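Local coordinates for putative flagellar motor switch protein FliN (PDB 1O6A) that probably forms part of the C-ring switch complex of the bacterial flagellar motor, which sets the direction of flagellar rotation, at residues G53-D57 with R67-V71. Residue numbers count along the deposited sequence, not the author numbering.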
ATOM      1  N   GLY A  53       4.871  13.218  -9.394  1.00 17.66           N
ATOM      2  CA  GLY A  53       4.911  12.852 -10.785  1.00 15.62           C
ATOM      3  C   GLY A  53       4.867  11.352 -11.000  1.00 14.83           C
ATOM      4  O   GLY A  53       4.654  10.928 -12.127  1.00 14.96           O
ATOM      5  N   GLU A  54       5.045  10.554  -9.941  1.00 12.63           N
ATOM      6  CA  GLU A  54       4.957   9.095 -10.078  1.00 15.42           C
ATOM      7  C   GLU A  54       3.617   8.556  -9.654  1.00 15.56           C
ATOM      8  O   GLU A  54       2.948   9.147  -8.800  1.00 16.07           O
ATOM      9  CB  GLU A  54       6.014   8.406  -9.271  1.00 15.54           C
ATOM     10  CG  GLU A  54       7.433   8.688  -9.719  1.00 19.55           C
ATOM     11  CD  GLU A  54       8.390   7.710  -9.075  1.00 24.23           C
ATOM     12  OE1 GLU A  54       8.639   7.876  -7.858  1.00 13.53           O
ATOM     13  OE2 GLU A  54       8.887   6.784  -9.762  1.00 20.34           O
ATOM     14  N   PRO A  55       3.212   7.429 -10.241  1.00 12.16           N
ATOM     15  CA  PRO A  55       1.953   6.785  -9.877  1.00 14.26           C
ATOM     16  C   PRO A  55       2.085   5.958  -8.586  1.00 14.33           C
ATOM     17  O   PRO A  55       3.211   5.716  -8.135  1.00 18.72           O
ATOM     18  CB  PRO A  55       1.710   5.845 -11.072  1.00 15.69           C
ATOM     19  CG  PRO A  55       3.106   5.448 -11.501  1.00 13.51           C
ATOM     20  CD  PRO A  55       3.907   6.703 -11.320  1.00 15.29           C
ATOM     21  N   VAL A  56       0.965   5.579  -7.992  1.00 13.05           N
ATOM     22  CA  VAL A  56       0.967   4.716  -6.809  1.00 13.51           C
ATOM     23  C   VAL A  56       1.122   3.282  -7.264  1.00 12.16           C
ATOM     24  O   VAL A  56       0.846   2.953  -8.434  1.00 13.95           O
ATOM     25  CB  VAL A  56      -0.305   4.856  -5.945  1.00 13.03           C
ATOM     26  CG1 VAL A  56      -0.388   6.279  -5.422  1.00 22.23           C
ATOM     27  CG2 VAL A  56      -1.547   4.438  -6.672  1.00 20.48           C
ATOM     28  N   ASP A  57       1.607   2.450  -6.377  1.00 14.75           N
ATOM     29  CA  ASP A  57       1.838   1.054  -6.712  1.00 14.07           C
ATOM     30  C   ASP A  57       0.669   0.144  -6.340  1.00 14.85           C
ATOM     31  O   ASP A  57       0.062   0.308  -5.283  1.00 16.33           O
ATOM     32  CB  ASP A  57       3.073   0.547  -5.994  1.00 15.08           C
ATOM     33  CG  ASP A  57       4.286   1.424  -6.288  1.00 25.81           C
ATOM     34  OD1 ASP A  57       4.578   1.589  -7.493  1.00 17.67           O
ATOM     35  OD2 ASP A  57       4.888   2.086  -5.413  1.00 22.25           O
ATOM     36  N   ARG A  67       0.501   0.071 -11.725  1.00 12.77           N
ATOM     37  CA  ARG A  67       0.584   1.374 -11.046  1.00 14.81           C
ATOM     38  C   ARG A  67      -0.585   2.220 -11.508  1.00 14.69           C
ATOM     39  O   ARG A  67      -1.233   1.890 -12.532  1.00 13.71           O
ATOM     40  CB  ARG A  67       1.937   2.032 -11.339  1.00 16.05           C
ATOM     41  CG  ARG A  67       3.140   1.205 -10.855  1.00 19.50           C
ATOM     42  CD  ARG A  67       4.504   2.013 -10.576  1.00 17.88           C
ATOM     43  NE  ARG A  67       4.895   2.687 -11.782  1.00 29.47           N
ATOM     44  CZ  ARG A  67       5.863   3.594 -11.854  1.00 31.80           C
ATOM     45  NH1 ARG A  67       6.545   3.902 -10.783  1.00 24.44           N
ATOM     46  NH2 ARG A  67       6.117   4.206 -13.004  1.00 30.20           N
ATOM     47  N   GLY A  68      -0.932   3.247 -10.750  1.00 12.88           N
ATOM     48  CA  GLY A  68      -2.057   4.058 -11.107  1.00 14.53           C
ATOM     49  C   GLY A  68      -2.159   5.378 -10.407  1.00 13.93           C
ATOM     50  O   GLY A  68      -1.250   5.827  -9.705  1.00 15.03           O
ATOM     51  N   GLU A  69      -3.283   6.019 -10.632  1.00 15.08           N
ATOM     52  CA  GLU A  69      -3.568   7.327 -10.055  1.00 15.93           C
ATOM     53  C   GLU A  69      -4.805   7.246  -9.161  1.00 15.94           C
ATOM     54  O   GLU A  69      -5.732   6.482  -9.392  1.00 13.59           O
ATOM     55  CB  GLU A  69      -3.708   8.381 -11.157  1.00 19.06           C
ATOM     56  CG  GLU A  69      -4.820   8.133 -12.144  1.00 17.69           C
ATOM     57  CD  GLU A  69      -4.871   9.152 -13.296  1.00 17.90           C
ATOM     58  OE1 GLU A  69      -4.234  10.227 -13.174  1.00 20.32           O
ATOM     59  OE2 GLU A  69      -5.568   8.879 -14.298  1.00 19.66           O
ATOM     60  N   VAL A  70      -4.775   8.004  -8.075  1.00 15.62           N
ATOM     61  CA  VAL A  70      -5.823   7.982  -7.057  1.00 15.18           C
ATOM     62  C   VAL A  70      -7.064   8.699  -7.556  1.00 19.17           C
ATOM     63  O   VAL A  70      -6.972   9.774  -8.149  1.00 16.26           O
ATOM     64  CB  VAL A  70      -5.298   8.630  -5.717  1.00 15.30           C
ATOM     65  CG1 VAL A  70      -6.337   8.485  -4.627  1.00 19.03           C
ATOM     66  CG2 VAL A  70      -4.035   7.975  -5.304  1.00 20.37           C
ATOM     67  N   VAL A  71      -8.221   8.061  -7.363  1.00 16.70           N
ATOM     68  CA  VAL A  71      -9.530   8.625  -7.666  1.00 18.75           C
ATOM     69  C   VAL A  71     -10.497   8.403  -6.501  1.00 18.25           C
ATOM     70  O   VAL A  71     -10.269   7.579  -5.637  1.00 21.25           O
ATOM     71  CB  VAL A  71     -10.132   8.004  -8.952  1.00 18.57           C
ATOM     72  CG1 VAL A  71      -9.238   8.286 -10.120  1.00 23.07           C
ATOM     73  CG2 VAL A  71     -10.276   6.484  -8.833  1.00 21.40           C
TER
HETATM   74  O   HOH W   1       8.393   6.067 -12.072  1.00 30.31           O
HETATM   75  O   HOH W   2       6.735   2.522  -8.431  1.00 43.54           O
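Two backbone hydrogen bonds register the segments: V56 N donates to G68 O (2.8 Å, 150° at the hydrogen) and G68 N to V56 O (2.9 Å, 152°). This antiparallel hydrogen-bonded pair satisfies the backbone N and O of both residues. D57 and R67 form the next, non-hydrogen-bonded pair, CA atoms 4.5 Å apart; their backbones bond to flanking strands 20-33 and 76-84, D57 to E26, R67 to T82 and E83. These pairs belong to the β-hairpin 56-60/63-73, central in putative FliN's four-stranded antiparallel sheet. P55 CG lies over one face of the R67 guanidinium, 3.3 Å from R67 NE. Water 1, donating to E54 OE2 (2.5 Å) and accepting from R67 NH2 (3.1 Å), supplements a long salt bridge, E54 OE2 to R67 NH1 (3.9 Å). D57 OD1 lies 4.4 Å from R67 NE, beyond a salt bridge; water 2 donates to D57 OD1 (2.5 Å) and accepts from R67 NH1 (2.7 Å). Stronger partners are E83 (R67 NH2), K50 (D57 OD2) and L51 N (E54 OE1).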